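Local coordinates for protein dihydropyrimidinase (Brevibacillus agri, PDB 3SFW) that catalyses the reversible hydrolytic ring opening of dihydropyrimidines, probably at its two-zinc centre, as in other cyclic amidohydrolases, at residues Ala80-Ile89 / Pro340-Ile348; Val126-Leu137 / Ala161-Arg172. All coordinates share one frame; numbering follows the deposited sequence.

Contact 1 (Ala80-Ile89 / Pro340-Ile348); sequences AAAFGGTTSI and PIIEDRMTI
G84 and E343 bring the two backbones within 4.3 Å of each other, CA to CA, where helix 74-83 ends in a Schellman motif, with G85 at positive phi, and the turn before helix 345-354 packs against it. The approach leaves no place for a side chain at G84: its CA lies 3.0 Å from E343 O in a CA-H...O contact, and a CB would run into that oxygen. Beside this point I342 reaches along the last turn of the helix. Its CG1 stands anti to the backbone N (chi1 -157°), which carries CD1 to within 3.7 Å of A81 CB and on to the CG2 of I89, while its CG2 branch rests on A80 CB. E343 extends along the other flank, its CG 3.5 Å from A80 O, and sends its carboxylate past A80 and F83 to the backbone N of H410. M346 lays CB against G84 O, and its SD sits over one face of the R345 guanidinium, toward the rim. The bend of R345 at chi3 (63°) turns the guanidinium toward T86, which the side chain meets at about a right angle; NH2 donates to T86 OG1 at 2.8 Å, nearly in the guanidinium plane, and NH1 goes to V312 O and T368 O. A lysine in place of R345 would probably serve fewer of these acceptors, leaving T86 OG1 or the carbonyls without their donor. Two waters bridge the segments: one joins G84 O, I342 O and T86 OG1, the other G84 O, E343 O and T347 N. The turn before strand 86-93 of the amidohydrolase barrel thus meets a helix remote in sequence through glycine-permitted backbone contact, while the waters and R345 probably give polar partners to buried groups such as T86 OG1 and the G84 carbonyl.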
loop_
_atom_site.group_PDB
_atom_site.type_symbol
_atom_site.label_atom_id
_atom_site.label_comp_id
_atom_site.label_asym_id
_atom_site.label_seq_id
_atom_site.Cartn_x
_atom_site.Cartn_y
_atom_site.Cartn_z
ATOM N N ALA A 80 -26.945 6.318 33.272
ATOM C CA ALA A 80 -26.523 5.027 32.750
ATOM C C ALA A 80 -25.004 5.060 32.433
ATOM O O ALA A 80 -24.275 4.135 32.732
ATOM C CB ALA A 80 -27.328 4.708 31.482
ATOM N N ALA A 81 -24.537 6.168 31.880
ATOM C CA ALA A 81 -23.093 6.332 31.622
ATOM C C ALA A 81 -22.334 6.177 32.933
ATOM O O ALA A 81 -21.329 5.449 32.995
ATOM C CB ALA A 81 -22.810 7.731 31.018
ATOM N N ALA A 82 -22.805 6.849 33.980
ATOM C CA ALA A 82 -22.094 6.804 35.273
ATOM C C ALA A 82 -22.091 5.371 35.837
ATOM O O ALA A 82 -21.065 4.877 36.309
ATOM C CB ALA A 82 -22.745 7.779 36.298
ATOM N N PHE A 83 -23.227 4.671 35.766
ATOM C CA PHE A 83 -23.207 3.288 36.247
ATOM C C PHE A 83 -22.174 2.466 35.464
ATOM O O PHE A 83 -21.783 1.398 35.931
ATOM C CB PHE A 83 -24.583 2.649 36.148
ATOM C CG PHE A 83 -25.445 2.900 37.367
ATOM C CD1 PHE A 83 -26.492 3.833 37.305
ATOM C CD2 PHE A 83 -25.225 2.192 38.558
ATOM C CE1 PHE A 83 -27.337 4.025 38.406
ATOM C CE2 PHE A 83 -26.022 2.425 39.705
ATOM C CZ PHE A 83 -27.103 3.311 39.614
ATOM N N GLY A 84 -21.948 2.859 34.196
ATOM C CA GLY A 84 -21.043 2.169 33.275
ATOM C C GLY A 84 -19.591 2.642 33.351
ATOM O O GLY A 84 -18.752 2.164 32.591
ATOM N N GLY A 85 -19.314 3.524 34.305
ATOM C CA GLY A 85 -17.914 4.000 34.560
ATOM C C GLY A 85 -17.495 5.166 33.696
ATOM O O GLY A 85 -16.296 5.464 33.584
ATOM N N THR A 86 -18.481 5.894 33.151
ATOM C CA THR A 86 -18.198 7.060 32.292
ATOM C C THR A 86 -18.648 8.317 33.048
ATOM O O THR A 86 -19.790 8.406 33.503
ATOM C CB THR A 86 -18.917 6.909 30.923
ATOM O OG1 THR A 86 -18.250 5.894 30.164
ATOM C CG2 THR A 86 -18.907 8.228 30.120
ATOM N N THR A 87 -17.735 9.271 33.208
ATOM C CA THR A 87 -17.985 10.470 33.982
ATOM C C THR A 87 -18.185 11.777 33.160
ATOM O O THR A 87 -18.541 12.833 33.742
ATOM C CB THR A 87 -16.894 10.685 35.070
ATOM O OG1 THR A 87 -15.611 10.649 34.442
ATOM C CG2 THR A 87 -16.949 9.586 36.127
ATOM N N SER A 88 -17.863 11.753 31.851
ATOM C CA SER A 88 -18.122 12.905 30.981
ATOM C C SER A 88 -18.592 12.376 29.650
ATOM O O SER A 88 -18.155 11.284 29.214
ATOM C CB SER A 88 -16.806 13.687 30.756
ATOM O OG SER A 88 -16.555 14.447 31.900
ATOM N N ILE A 89 -19.472 13.126 28.986
ATOM C CA ILE A 89 -19.883 12.800 27.642
ATOM C C ILE A 89 -19.737 14.007 26.741
ATOM O O ILE A 89 -19.686 15.162 27.225
ATOM C CB ILE A 89 -21.408 12.358 27.568
ATOM C CG1 ILE A 89 -22.334 13.495 28.060
ATOM C CG2 ILE A 89 -21.652 11.081 28.400
ATOM C CD1 ILE A 89 -23.799 13.200 27.772
ATOM N N PRO A 340 -28.166 0.823 22.137
ATOM C CA PRO A 340 -27.949 1.215 23.519
ATOM C C PRO A 340 -26.617 0.739 23.993
ATOM O O PRO A 340 -26.463 -0.434 24.369
ATOM C CB PRO A 340 -29.103 0.507 24.308
ATOM C CG PRO A 340 -29.928 -0.262 23.222
ATOM C CD PRO A 340 -28.934 -0.433 22.047
ATOM N N ILE A 341 -25.637 1.633 23.912
ATOM C CA ILE A 341 -24.243 1.253 24.056
ATOM C C ILE A 341 -23.541 2.000 25.232
ATOM O O ILE A 341 -22.447 1.618 25.666
ATOM C CB ILE A 341 -23.473 1.558 22.704
ATOM C CG1 ILE A 341 -24.228 1.057 21.472
ATOM C CG2 ILE A 341 -22.024 0.948 22.741
ATOM C CD1 ILE A 341 -24.411 -0.499 21.459
ATOM N N ILE A 342 -24.147 3.062 25.742
ATOM C CA ILE A 342 -23.385 3.938 26.664
ATOM C C ILE A 342 -22.900 3.211 27.928
ATOM O O ILE A 342 -21.802 3.475 28.432
ATOM C CB ILE A 342 -24.153 5.220 26.990
ATOM C CG1 ILE A 342 -23.190 6.333 27.439
ATOM C CG2 ILE A 342 -25.262 4.967 28.088
ATOM C CD1 ILE A 342 -23.936 7.731 27.509
ATOM N N GLU A 343 -23.716 2.289 28.448
ATOM C CA GLU A 343 -23.449 1.773 29.756
ATOM C C GLU A 343 -22.351 0.699 29.768
ATOM O O GLU A 343 -21.578 0.595 30.727
ATOM C CB GLU A 343 -24.731 1.185 30.342
ATOM C CG GLU A 343 -24.553 0.745 31.799
ATOM C CD GLU A 343 -25.885 0.536 32.519
ATOM O OE1 GLU A 343 -26.945 0.940 31.983
ATOM O OE2 GLU A 343 -25.852 -0.018 33.642
ATOM N N ASP A 344 -22.216 -0.020 28.667
ATOM C CA ASP A 344 -21.314 -1.191 28.659
ATOM C C ASP A 344 -19.963 -0.940 28.016
ATOM O O ASP A 344 -19.076 -1.852 27.998
ATOM C CB ASP A 344 -22.023 -2.392 28.076
ATOM C CG ASP A 344 -23.238 -2.757 28.891
ATOM O OD1 ASP A 344 -23.097 -2.880 30.145
ATOM O OD2 ASP A 344 -24.334 -2.781 28.305
ATOM N N ARG A 345 -19.763 0.298 27.556
ATOM C CA ARG A 345 -18.520 0.629 26.798
ATOM C C ARG A 345 -17.258 0.270 27.614
ATOM O O ARG A 345 -16.340 -0.417 27.083
ATOM C CB ARG A 345 -18.474 2.134 26.425
ATOM C CG ARG A 345 -17.147 2.533 25.715
ATOM C CD ARG A 345 -17.136 4.056 25.378
ATOM N NE ARG A 345 -17.183 4.850 26.595
ATOM C CZ ARG A 345 -16.243 5.713 26.981
ATOM N NH1 ARG A 345 -15.162 5.920 26.213
ATOM N NH2 ARG A 345 -16.384 6.354 28.153
ATOM N N MET A 346 -17.150 0.776 28.848
ATOM C CA MET A 346 -15.909 0.585 29.633
ATOM C C MET A 346 -15.685 -0.913 29.919
ATOM O O MET A 346 -14.548 -1.432 29.764
ATOM C CB MET A 346 -15.978 1.346 30.955
ATOM C CG MET A 346 -16.005 2.871 30.806
ATOM S SD MET A 346 -14.429 3.526 30.254
ATOM C CE MET A 346 -13.487 3.462 31.744
ATOM N N THR A 347 -16.731 -1.590 30.421
ATOM C CA THR A 347 -16.570 -3.009 30.820
ATOM C C THR A 347 -16.243 -3.933 29.645
ATOM O O THR A 347 -15.355 -4.795 29.757
ATOM C CB THR A 347 -17.789 -3.576 31.578
ATOM O OG1 THR A 347 -17.947 -2.849 32.805
ATOM C CG2 THR A 347 -17.510 -5.065 31.950
ATOM N N ILE A 348 -16.867 -3.697 28.500
ATOM C CA ILE A 348 -16.560 -4.495 27.308
ATOM C C ILE A 348 -15.108 -4.306 26.872
ATOM O O ILE A 348 -14.423 -5.274 26.551
ATOM C CB ILE A 348 -17.534 -4.199 26.170
ATOM C CG1 ILE A 348 -18.926 -4.741 26.585
ATOM C CG2 ILE A 348 -17.070 -4.812 24.851
ATOM C CD1 ILE A 348 -20.013 -4.420 25.565
HETATM O O HOH W 1 -19.303 3.114 29.918
HETATM O O HOH W 2 -19.117 -0.404 31.647
#

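Contact 2 (Val126-Leu137 / Ala161-Arg172); sequences VSDANDHVLEEL and ADDETLFKTLIR
R172 and L134 make the direct hydrogen bonds of this contact. The arginine grips L134 O side-on with two nitrogens, NE at 3.0 Å and NH1 at 3.1 Å. The oxygen lies close to the guanidinium plane, yet both donors come from the same face of the carbonyl, NE 44° out of its plane, and the bonds are bent rather than straight. The R172 CG, anti to the backbone N (chi1 -178°), and the bend at chi2 carry the chain past the leucine in the opposite direction; NH2 turns to E175 in a salt bridge. Apolar packing accompanies this grip, with L134 CD2 3.9 Å from R172 CB and L137 CD1 against R172 CG. Nearer the start of helix 163-176, A129 CB meets K168 CB at 3.7 Å. Apart from these pairs, V126 CG1 lies against the T169 hydroxyl (OG1, 3.6 Å), which is bonded back to T165 O. Water supplies much of the polar link. One molecule is held by A129 N and T165 OG1, a second by S127 O, D162 N and T165 OG1, and a third by A129 O, D131 OD1 and K168 NZ. K168 also pairs with E164 in a salt bridge, and E164 in turn reaches K156 of the second subunit. D162 caps the helix, its OD1 accepting from T165 N at 2.9 Å. The segments of helices 131-142 and 163-176 run 28° apart with axes 10.9 Å from each other, as neighbouring outer helices of a TIM barrel do. A129 and T165, both short, allow close packing at the start of helix 163-176, while R172 reaches across farther along; its paired bonds to L134 O, with the salt bridge from NH2 to E175, probably hold the guanidinium's rotation.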
loop_
_atom_site.group_PDB
_atom_site.type_symbol
_atom_site.label_atom_id
_atom_site.label_comp_id
_atom_site.label_asym_id
_atom_site.label_seq_id
_atom_site.Cartn_x
_atom_site.Cartn_y
_atom_site.Cartn_z
ATOM N N VAL A 126 -22.636 20.510 11.308
ATOM C CA VAL A 126 -22.686 21.540 10.215
ATOM C C VAL A 126 -23.408 20.904 9.021
ATOM O O VAL A 126 -23.004 19.824 8.566
ATOM C CB VAL A 126 -21.269 22.029 9.825
ATOM C CG1 VAL A 126 -21.316 23.080 8.710
ATOM C CG2 VAL A 126 -20.581 22.621 11.058
ATOM N N SER A 127 -24.550 21.494 8.632
ATOM C CA SER A 127 -25.368 20.974 7.486
ATOM C C SER A 127 -24.958 21.685 6.221
ATOM O O SER A 127 -25.172 21.172 5.135
ATOM C CB SER A 127 -26.894 21.198 7.676
ATOM O OG SER A 127 -27.211 21.989 8.842
ATOM N N ASP A 128 -24.503 22.930 6.353
ATOM C CA ASP A 128 -24.000 23.640 5.203
ATOM C C ASP A 128 -23.184 24.867 5.554
ATOM O O ASP A 128 -23.291 25.419 6.648
ATOM C CB ASP A 128 -25.109 23.954 4.208
ATOM C CG ASP A 128 -25.744 25.273 4.453
ATOM O OD1 ASP A 128 -25.580 26.193 3.616
ATOM O OD2 ASP A 128 -26.389 25.397 5.502
ATOM N N ALA A 129 -22.197 25.141 4.727
ATOM C CA ALA A 129 -21.151 26.074 5.138
ATOM C C ALA A 129 -21.288 27.419 4.383
ATOM O O ALA A 129 -20.316 27.946 3.818
ATOM C CB ALA A 129 -19.771 25.443 4.899
ATOM N N ASN A 130 -22.521 27.922 4.337
ATOM C CA ASN A 130 -22.781 29.263 3.802
ATOM C C ASN A 130 -22.034 30.336 4.617
ATOM O O ASN A 130 -21.509 30.067 5.701
ATOM C CB ASN A 130 -24.298 29.547 3.706
ATOM C CG ASN A 130 -24.991 29.593 5.073
ATOM O OD1 ASN A 130 -25.908 28.821 5.344
ATOM N ND2 ASN A 130 -24.613 30.549 5.895
ATOM N N ASP A 131 -21.825 31.506 4.031
ATOM C CA ASP A 131 -20.967 32.504 4.674
ATOM C C ASP A 131 -21.417 32.896 6.091
ATOM O O ASP A 131 -20.593 33.218 6.953
ATOM C CB ASP A 131 -20.862 33.762 3.802
ATOM C CG ASP A 131 -19.991 33.563 2.573
ATOM O OD1 ASP A 131 -19.345 32.499 2.424
ATOM O OD2 ASP A 131 -19.922 34.509 1.758
ATOM N N HIS A 132 -22.719 32.931 6.323
ATOM C CA HIS A 132 -23.233 33.281 7.644
ATOM C C HIS A 132 -22.818 32.227 8.684
ATOM O O HIS A 132 -22.435 32.547 9.800
ATOM C CB HIS A 132 -24.760 33.393 7.604
ATOM C CG HIS A 132 -25.366 33.937 8.864
ATOM N ND1 HIS A 132 -25.910 35.206 8.946
ATOM C CD2 HIS A 132 -25.531 33.378 10.091
ATOM C CE1 HIS A 132 -26.353 35.413 10.177
ATOM N NE2 HIS A 132 -26.136 34.319 10.890
ATOM N N VAL A 133 -22.983 30.960 8.315
ATOM C CA VAL A 133 -22.535 29.862 9.162
ATOM C C VAL A 133 -21.036 29.975 9.462
ATOM O O VAL A 133 -20.585 29.805 10.603
ATOM C CB VAL A 133 -22.842 28.508 8.465
ATOM C CG1 VAL A 133 -21.991 27.357 9.097
ATOM C CG2 VAL A 133 -24.365 28.229 8.559
ATOM N N LEU A 134 -20.255 30.244 8.439
ATOM C CA LEU A 134 -18.817 30.318 8.618
ATOM C C LEU A 134 -18.468 31.456 9.590
ATOM O O LEU A 134 -17.603 31.317 10.467
ATOM C CB LEU A 134 -18.132 30.512 7.271
ATOM C CG LEU A 134 -18.235 29.288 6.330
ATOM C CD1 LEU A 134 -17.448 29.633 5.075
ATOM C CD2 LEU A 134 -17.641 28.013 6.972
ATOM N N GLU A 135 -19.198 32.565 9.481
ATOM C CA GLU A 135 -18.958 33.701 10.388
ATOM C C GLU A 135 -19.342 33.343 11.812
ATOM O O GLU A 135 -18.606 33.637 12.768
ATOM C CB GLU A 135 -19.727 34.968 9.930
ATOM C CG GLU A 135 -19.365 35.418 8.504
ATOM C CD GLU A 135 -18.983 36.913 8.384
ATOM O OE1 GLU A 135 -18.413 37.296 7.320
ATOM O OE2 GLU A 135 -19.289 37.707 9.321
ATOM N N GLU A 136 -20.455 32.638 11.948
ATOM C CA GLU A 136 -20.978 32.246 13.240
ATOM C C GLU A 136 -20.044 31.320 14.001
ATOM O O GLU A 136 -20.042 31.308 15.239
ATOM C CB GLU A 136 -22.330 31.549 13.051
ATOM C CG GLU A 136 -23.206 31.720 14.181
ATOM C CD GLU A 136 -24.623 31.187 14.011
ATOM O OE1 GLU A 136 -25.075 30.716 12.942
ATOM O OE2 GLU A 136 -25.253 31.177 15.049
ATOM N N LEU A 137 -19.274 30.518 13.266
ATOM C CA LEU A 137 -18.401 29.516 13.916
ATOM C C LEU A 137 -17.345 30.149 14.812
ATOM O O LEU A 137 -16.845 29.517 15.735
ATOM C CB LEU A 137 -17.749 28.603 12.860
ATOM C CG LEU A 137 -18.710 27.546 12.293
ATOM C CD1 LEU A 137 -18.040 26.838 11.127
ATOM C CD2 LEU A 137 -19.070 26.551 13.434
ATOM N N ALA A 161 -24.412 16.233 4.299
ATOM C CA ALA A 161 -23.729 17.386 3.692
ATOM C C ALA A 161 -22.880 16.931 2.523
ATOM O O ALA A 161 -22.568 15.743 2.400
ATOM C CB ALA A 161 -22.803 18.074 4.733
ATOM N N ASP A 162 -22.477 17.873 1.687
ATOM C CA ASP A 162 -21.738 17.530 0.478
ATOM C C ASP A 162 -20.274 17.963 0.579
ATOM O O ASP A 162 -19.817 18.365 1.646
ATOM C CB ASP A 162 -22.429 18.145 -0.746
ATOM C CG ASP A 162 -22.397 19.649 -0.750
ATOM O OD1 ASP A 162 -21.671 20.273 0.052
ATOM O OD2 ASP A 162 -23.102 20.232 -1.613
ATOM N N ASP A 163 -19.522 17.718 -0.488
ATOM C CA ASP A 163 -18.100 18.009 -0.506
ATOM C C ASP A 163 -17.796 19.480 -0.333
ATOM O O ASP A 163 -16.788 19.832 0.275
ATOM C CB ASP A 163 -17.434 17.477 -1.777
ATOM C CG ASP A 163 -17.355 15.947 -1.798
ATOM O OD1 ASP A 163 -17.616 15.301 -0.734
ATOM O OD2 ASP A 163 -16.997 15.411 -2.867
ATOM N N GLU A 164 -18.597 20.337 -0.947
ATOM C CA GLU A 164 -18.437 21.779 -0.693
ATOM C C GLU A 164 -18.563 22.126 0.808
ATOM O O GLU A 164 -17.692 22.838 1.372
ATOM C CB GLU A 164 -19.461 22.569 -1.542
ATOM C CG GLU A 164 -19.486 24.057 -1.204
ATOM C CD GLU A 164 -20.516 24.857 -2.046
ATOM O OE1 GLU A 164 -20.502 26.096 -1.933
ATOM O OE2 GLU A 164 -21.315 24.267 -2.809
ATOM N N THR A 165 -19.573 21.585 1.477
ATOM C CA THR A 165 -19.724 21.838 2.903
ATOM C C THR A 165 -18.544 21.287 3.699
ATOM O O THR A 165 -18.008 21.961 4.593
ATOM C CB THR A 165 -21.058 21.296 3.414
ATOM O OG1 THR A 165 -22.101 22.094 2.850
ATOM C CG2 THR A 165 -21.140 21.392 4.910
ATOM N N LEU A 166 -18.134 20.069 3.381
ATOM C CA LEU A 166 -17.087 19.426 4.186
ATOM C C LEU A 166 -15.767 20.146 3.961
ATOM O O LEU A 166 -15.045 20.452 4.913
ATOM C CB LEU A 166 -16.991 17.912 3.854
ATOM C CG LEU A 166 -15.764 17.201 4.466
ATOM C CD1 LEU A 166 -15.796 17.341 6.012
ATOM C CD2 LEU A 166 -15.773 15.717 4.050
ATOM N N PHE A 167 -15.455 20.520 2.726
ATOM C CA PHE A 167 -14.151 21.176 2.483
ATOM C C PHE A 167 -14.079 22.588 3.117
ATOM O O PHE A 167 -13.099 22.929 3.784
ATOM C CB PHE A 167 -13.899 21.285 0.977
ATOM C CG PHE A 167 -12.506 21.721 0.633
ATOM C CD1 PHE A 167 -12.310 22.769 -0.251
ATOM C CD2 PHE A 167 -11.387 21.065 1.165
ATOM C CE1 PHE A 167 -11.004 23.170 -0.607
ATOM C CE2 PHE A 167 -10.093 21.449 0.830
ATOM C CZ PHE A 167 -9.897 22.487 -0.104
ATOM N N LYS A 168 -15.126 23.379 2.920
ATOM C CA LYS A 168 -15.232 24.689 3.573
ATOM C C LYS A 168 -15.155 24.590 5.097
ATOM O O LYS A 168 -14.483 25.414 5.740
ATOM C CB LYS A 168 -16.530 25.367 3.138
ATOM C CG LYS A 168 -16.452 25.860 1.704
ATOM C CD LYS A 168 -17.774 26.556 1.345
ATOM C CE LYS A 168 -17.647 27.318 0.040
ATOM N NZ LYS A 168 -18.915 28.109 -0.192
ATOM N N THR A 169 -15.779 23.550 5.665
ATOM C CA THR A 169 -15.809 23.406 7.112
ATOM C C THR A 169 -14.401 23.068 7.601
ATOM O O THR A 169 -13.919 23.621 8.614
ATOM C CB THR A 169 -16.803 22.345 7.547
ATOM O OG1 THR A 169 -18.107 22.737 7.132
ATOM C CG2 THR A 169 -16.787 22.146 9.080
ATOM N N LEU A 170 -13.698 22.246 6.831
ATOM C CA LEU A 170 -12.294 21.879 7.205
ATOM C C LEU A 170 -11.353 23.088 7.145
ATOM O O LEU A 170 -10.535 23.294 8.058
ATOM C CB LEU A 170 -11.752 20.769 6.288
ATOM C CG LEU A 170 -12.319 19.361 6.585
ATOM C CD1 LEU A 170 -12.188 18.487 5.282
ATOM C CD2 LEU A 170 -11.558 18.723 7.789
ATOM N N ILE A 171 -11.548 23.927 6.128
ATOM C CA ILE A 171 -10.729 25.140 5.988
ATOM C C ILE A 171 -10.981 26.081 7.142
ATOM O O ILE A 171 -10.052 26.604 7.760
ATOM C CB ILE A 171 -10.988 25.840 4.652
ATOM C CG1 ILE A 171 -10.394 24.962 3.533
ATOM C CG2 ILE A 171 -10.296 27.205 4.601
ATOM C CD1 ILE A 171 -10.729 25.393 2.215
ATOM N N ARG A 172 -12.244 26.295 7.431
ATOM C CA ARG A 172 -12.622 27.187 8.532
ATOM C C ARG A 172 -12.171 26.615 9.867
ATOM O O ARG A 172 -11.753 27.353 10.758
ATOM C CB ARG A 172 -14.129 27.396 8.505
ATOM C CG ARG A 172 -14.615 28.380 9.605
ATOM C CD ARG A 172 -13.929 29.770 9.455
ATOM N NE ARG A 172 -14.711 30.822 10.138
ATOM C CZ ARG A 172 -14.204 31.951 10.664
ATOM N NH1 ARG A 172 -15.019 32.791 11.306
ATOM N NH2 ARG A 172 -12.906 32.241 10.575
HETATM O O HOH W 3 -24.181 20.386 2.296
HETATM O O HOH W 4 -19.593 29.837 2.032
HETATM O O HOH W 5 -21.948 24.816 1.929
#

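Overall arrangement
Contact 1 is deeply buried, close to the centre of the folded chain, whereas contact 2 lies in the outer helical layer and is partly open to solvent; their centres are 32 Å apart and their nearest atoms about 17 Å. They share no helix or strand, although both belong to the amidohydrolase domain and contact 2 falls between the two segments of contact 1 in sequence. Each uses an arginine and bridging waters. In contact 1 these serve enclosed polar groups beside glycines and a short apolar patch. In contact 2 the arginine joins the two helices, waters tie the loop before helix 131-142 to helix 163-176 and its N-cap, and charged groups extend to the second subunit.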